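Local structure of copper homeostasis operon regulatory protein (Thermus thermophilus, 3AAI) at the interface of chains A and B. The protein represses transcription as the homodimeric copper-sensing repressor CsoR, probably binding operator DNA of a copper-homeostasis operon until the metal releases it. Numbering follows the deposited sequence. Chains: chain A/B, Copper homeostasis operon regulatory protein.

Contact 1: the interface of chains A and B. Residues chain A 37-38; chain B 6-8.
The short strand 38-39 of chain A, with the loop residue just before it, meets the N-terminal strand 6-7 of chain B, and A:Lys38 and B:His7 pair as an antiparallel bridge. B:His7 is the main side chain here. Its CG stands anti to the backbone N (chi1 -171°), which carries the imidazole away from its own strand and across to the partner. The side chains of A:Lys38 and B:His7 cross obliquely, and the ammonium NZ of A:Lys38 reaches ND1 of B:His7 at 2.9 Å. This pair is a hydrogen bond if ND1 lacks a proton, but NZ sits about 50° above the ring plane, a tilted and probably weakened geometry. A bend at chi2 (-57°) brings the end of the lysine chain to the ND1 edge of the imidazole, above its plane. A:Glu37 runs alongside the histidine, on the same side of the ring plane as NZ but displaced beyond its edge, with its CB 4.1 Å from NE2 of B:His7. Its carboxylate lies nearly parallel to the imidazole without stacking on it, and OE2 is 4.2 Å from NE2 of B:His7, too far for a salt bridge, though its charge may still influence the ring's protonation. The carbonyl O of A:Glu37 approaches CD2 of B:His7 at 3.6 Å. That same carbonyl is joined to chain B through a water, which lies 2.9 Å from O of A:Glu37 and 2.5 Å from O of B:Leu8. Backbone pairing, the water and the histidine together pin the N-terminal arm of one subunit to the loop between the first two helices of the other, helping to tie the homodimer together at this end.

Contact 2: the interface of chains A and B. Residues chain A 7-8, 62, 66; chain B 34, 39, 41, 44.
The copper-sensing site of the CsoR family lies here, where the N-terminal end of helix 41-71 of chain B faces helix 41-69 of chain A, and the metal-ligand residues B:Cys41 and A:His66 come from different subunits. The thiol and imidazole stand near each other without a bond: SG of B:Cys41 is 3.6 Å from ND1 of A:His66. CG anti to the backbone N (chi1 -176°) carries the imidazole of A:His66 to the cysteine, and chi2 near 69° turns its ND1 edge towards it. The sulfur is tilted out of the ring plane, while CB of B:Cys41 sits farther from that plane on the same side, 3.5 Å from ND1 of A:His66. An alanine in place of A:His66 would probably deprive the B:Cys41 thiol of its cross-subunit nitrogen partner for copper and open a gap over the cysteine CB. On the helix of A:His66, one turn earlier, CG1 of A:Val62 packs on CB of B:Cys41 at 4.0 Å. The N-terminal arm of chain A closes another side of the cysteine. Its anchor is a nearly straight hydrogen bond, 175° at the hydrogen, from the backbone N of A:Leu8 to the carbonyl O of B:Val39 at 3.3 Å, a rather long separation. The two methyl branches of A:Leu8 divide their work. CD2 heads into the apolar bundle, 4.2 Å from both CG2 of B:Val44 and CD2 of B:Leu34. CD1 turns instead to the metal-ligand thiol, lying 3.4 Å from SG of B:Cys41.

Contact 1: the interface of chains A and B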
ATOM      1  N   GLU A  37      20.377  17.180 -14.691  1.00 54.11           N
ATOM      2  CA  GLU A  37      21.515  16.410 -14.219  1.00 51.37           C
ATOM      3  C   GLU A  37      21.584  16.381 -12.694  1.00 46.76           C
ATOM      4  O   GLU A  37      21.914  15.356 -12.099  1.00 47.61           O
ATOM      5  CB  GLU A  37      22.802  16.982 -14.817  1.00 58.83           C
ATOM      6  CG  GLU A  37      22.793  16.962 -16.347  1.00 63.00           C
ATOM      7  CD  GLU A  37      24.100  17.419 -16.962  1.00 60.16           C
ATOM      8  OE1 GLU A  37      24.205  17.404 -18.209  1.00 61.93           O
ATOM      9  OE2 GLU A  37      25.021  17.788 -16.206  1.00 61.50           O
ATOM     10  N   LYS A  38      21.253  17.503 -12.065  1.00 43.67           N
ATOM     11  CA  LYS A  38      21.263  17.597 -10.610  1.00 44.96           C
ATOM     12  C   LYS A  38      19.842  17.341 -10.119  1.00 45.33           C
ATOM     13  O   LYS A  38      18.905  18.018 -10.541  1.00 50.73           O
ATOM     14  CB  LYS A  38      21.736  18.986 -10.184  1.00 48.40           C
ATOM     15  CG  LYS A  38      23.043  19.406 -10.843  1.00 57.67           C
ATOM     16  CD  LYS A  38      24.151  18.402 -10.552  1.00 54.83           C
ATOM     17  CE  LYS A  38      25.437  18.759 -11.282  1.00 57.54           C
ATOM     18  NZ  LYS A  38      26.551  17.848 -10.899  1.00 53.06           N
TER
ATOM     19  N   LEU B   6      22.063  15.720  -5.856  1.00 57.73           N
ATOM     20  CA  LEU B   6      22.762  14.530  -6.316  1.00 53.75           C
ATOM     21  C   LEU B   6      22.829  14.449  -7.840  1.00 54.32           C
ATOM     22  O   LEU B   6      21.830  14.668  -8.536  1.00 43.88           O
ATOM     23  CB  LEU B   6      22.081  13.267  -5.785  1.00 59.56           C
ATOM     24  CG  LEU B   6      22.711  11.957  -6.269  1.00 55.54           C
ATOM     25  CD1 LEU B   6      24.149  11.887  -5.769  1.00 61.88           C
ATOM     26  CD2 LEU B   6      21.906  10.762  -5.768  1.00 50.55           C
ATOM     27  N   HIS B   7      24.013  14.131  -8.356  1.00 49.29           N
ATOM     28  CA  HIS B   7      24.202  13.998  -9.792  1.00 50.57           C
ATOM     29  C   HIS B   7      23.909  12.548 -10.155  1.00 48.62           C
ATOM     30  O   HIS B   7      24.815  11.736 -10.332  1.00 54.37           O
ATOM     31  CB  HIS B   7      25.633  14.371 -10.182  1.00 44.27           C
ATOM     32  CG  HIS B   7      25.844  14.472 -11.659  1.00 49.39           C
ATOM     33  ND1 HIS B   7      26.852  15.230 -12.215  1.00 49.57           N
ATOM     34  CD2 HIS B   7      25.169  13.924 -12.697  1.00 44.56           C
ATOM     35  CE1 HIS B   7      26.785  15.146 -13.531  1.00 55.98           C
ATOM     36  NE2 HIS B   7      25.773  14.360 -13.850  1.00 46.59           N
ATOM     37  N   LEU B   8      22.622  12.242 -10.252  1.00 46.45           N
ATOM     38  CA  LEU B   8      22.136  10.906 -10.568  1.00 46.03           C
ATOM     39  C   LEU B   8      22.805  10.291 -11.800  1.00 43.73           C
ATOM     40  O   LEU B   8      23.051  10.971 -12.793  1.00 44.71           O
ATOM     41  CB  LEU B   8      20.622  10.972 -10.771  1.00 48.15           C
ATOM     42  CG  LEU B   8      19.779   9.700 -10.723  1.00 52.65           C
ATOM     43  CD1 LEU B   8      19.965   8.996  -9.388  1.00 52.72           C
ATOM     44  CD2 LEU B   8      18.319  10.075 -10.921  1.00 48.00           C
TER
HETATM   45  O   HOH W   1      21.972  12.994 -13.807  1.00 50.50           O

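Contact 2: the interface of chains A and B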
ATOM      1  N   HIS A   7     -22.761   2.168 -17.004  1.00 63.26           N
ATOM      2  CA  HIS A   7     -21.527   2.941 -17.326  1.00 61.19           C
ATOM      3  C   HIS A   7     -21.213   3.989 -16.262  1.00 57.03           C
ATOM      4  O   HIS A   7     -22.101   4.444 -15.538  1.00 51.98           O
ATOM      5  CB  HIS A   7     -21.686   3.628 -18.683  1.00 66.60           C
ATOM      6  CG  HIS A   7     -21.796   2.675 -19.831  1.00 73.59           C
ATOM      7  ND1 HIS A   7     -22.352   3.029 -21.041  1.00 75.51           N
ATOM      8  CD2 HIS A   7     -21.406   1.385 -19.958  1.00 75.80           C
ATOM      9  CE1 HIS A   7     -22.302   1.997 -21.864  1.00 76.32           C
ATOM     10  NE2 HIS A   7     -21.732   0.986 -21.232  1.00 78.07           N
ATOM     11  N   LEU A   8     -19.942   4.368 -16.179  1.00 58.94           N
ATOM     12  CA  LEU A   8     -19.497   5.374 -15.224  1.00 56.37           C
ATOM     13  C   LEU A   8     -20.289   6.661 -15.429  1.00 53.13           C
ATOM     14  O   LEU A   8     -20.458   7.128 -16.553  1.00 50.26           O
ATOM     15  CB  LEU A   8     -18.003   5.647 -15.413  1.00 57.68           C
ATOM     16  CG  LEU A   8     -17.318   6.659 -14.491  1.00 59.62           C
ATOM     17  CD1 LEU A   8     -17.556   6.283 -13.034  1.00 54.92           C
ATOM     18  CD2 LEU A   8     -15.821   6.691 -14.804  1.00 50.64           C
ATOM     19  N   VAL A  62     -14.265   7.391  -8.226  1.00 39.29           N
ATOM     20  CA  VAL A  62     -14.857   6.428  -9.144  1.00 39.02           C
ATOM     21  C   VAL A  62     -15.412   5.225  -8.377  1.00 41.46           C
ATOM     22  O   VAL A  62     -16.515   4.767  -8.663  1.00 38.68           O
ATOM     23  CB  VAL A  62     -13.825   5.969 -10.202  1.00 33.52           C
ATOM     24  CG1 VAL A  62     -14.427   4.888 -11.105  1.00 37.04           C
ATOM     25  CG2 VAL A  62     -13.396   7.169 -11.048  1.00 38.36           C
ATOM     26  N   HIS A  66     -19.404   4.038  -8.097  1.00 43.86           N
ATOM     27  CA  HIS A  66     -19.648   2.651  -8.478  1.00 45.05           C
ATOM     28  C   HIS A  66     -20.419   1.950  -7.356  1.00 48.78           C
ATOM     29  O   HIS A  66     -21.373   1.215  -7.614  1.00 50.59           O
ATOM     30  CB  HIS A  66     -18.307   1.947  -8.723  1.00 45.82           C
ATOM     31  CG  HIS A  66     -18.428   0.533  -9.208  1.00 53.38           C
ATOM     32  ND1 HIS A  66     -18.907   0.208 -10.459  1.00 58.02           N
ATOM     33  CD2 HIS A  66     -18.086  -0.640  -8.624  1.00 49.30           C
ATOM     34  CE1 HIS A  66     -18.853  -1.102 -10.626  1.00 47.62           C
ATOM     35  NE2 HIS A  66     -18.358  -1.640  -9.526  1.00 47.41           N
TER
ATOM     36  N   LEU B  34     -11.644   8.225 -21.031  1.00 44.05           N
ATOM     37  CA  LEU B  34     -12.680   8.914 -20.280  1.00 43.24           C
ATOM     38  C   LEU B  34     -13.498   9.819 -21.191  1.00 43.86           C
ATOM     39  O   LEU B  34     -14.456  10.449 -20.752  1.00 46.61           O
ATOM     40  CB  LEU B  34     -12.063   9.726 -19.136  1.00 46.42           C
ATOM     41  CG  LEU B  34     -11.533   8.917 -17.946  1.00 47.05           C
ATOM     42  CD1 LEU B  34     -10.747   9.839 -17.019  1.00 42.33           C
ATOM     43  CD2 LEU B  34     -12.703   8.255 -17.197  1.00 33.93           C
ATOM     44  N   VAL B  39     -17.305   3.773 -20.951  1.00 56.58           N
ATOM     45  CA  VAL B  39     -16.177   3.397 -20.104  1.00 49.98           C
ATOM     46  C   VAL B  39     -16.676   2.735 -18.820  1.00 45.51           C
ATOM     47  O   VAL B  39     -17.649   3.191 -18.217  1.00 43.07           O
ATOM     48  CB  VAL B  39     -15.301   4.632 -19.751  1.00 47.71           C
ATOM     49  CG1 VAL B  39     -16.164   5.741 -19.198  1.00 42.47           C
ATOM     50  CG2 VAL B  39     -14.237   4.242 -18.738  1.00 45.23           C
ATOM     51  N   CYS B  41     -16.226   1.470 -14.842  1.00 44.03           N
ATOM     52  CA  CYS B  41     -15.561   1.884 -13.613  1.00 43.13           C
ATOM     53  C   CYS B  41     -14.326   1.043 -13.297  1.00 45.64           C
ATOM     54  O   CYS B  41     -13.261   1.584 -13.002  1.00 49.71           O
ATOM     55  CB  CYS B  41     -16.552   1.824 -12.444  1.00 46.85           C
ATOM     56  SG  CYS B  41     -18.006   2.905 -12.635  1.00 60.09           S
ATOM     57  N   VAL B  44     -11.124   1.834 -15.340  1.00 41.79           N
ATOM     58  CA  VAL B  44     -10.462   3.042 -14.879  1.00 43.34           C
ATOM     59  C   VAL B  44      -9.639   2.697 -13.638  1.00 37.07           C
ATOM     60  O   VAL B  44      -8.458   3.022 -13.559  1.00 43.52           O
ATOM     61  CB  VAL B  44     -11.495   4.133 -14.527  1.00 40.24           C
ATOM     62  CG1 VAL B  44     -10.787   5.388 -14.024  1.00 43.13           C
ATOM     63  CG2 VAL B  44     -12.337   4.454 -15.750  1.00 40.34           C
TER

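About 40 Å separates the C-alpha centres of contact 1 and contact 2, which occupy opposite ends of the elongated two-fold dimer. Each joins an N-terminal arm to the region between the first and second helices of the partner, with the chains exchanged, so residues 7 and 8 take part in both. The details differ: the histidine at position 7 reaches the partner's loop in contact 1, whereas in contact 2 its ring turns away and the leucine beside it does most of the packing. The difference suggests that the arm can adopt more than one conformation. By symmetry, a copper-sensing site also lies near contact 1.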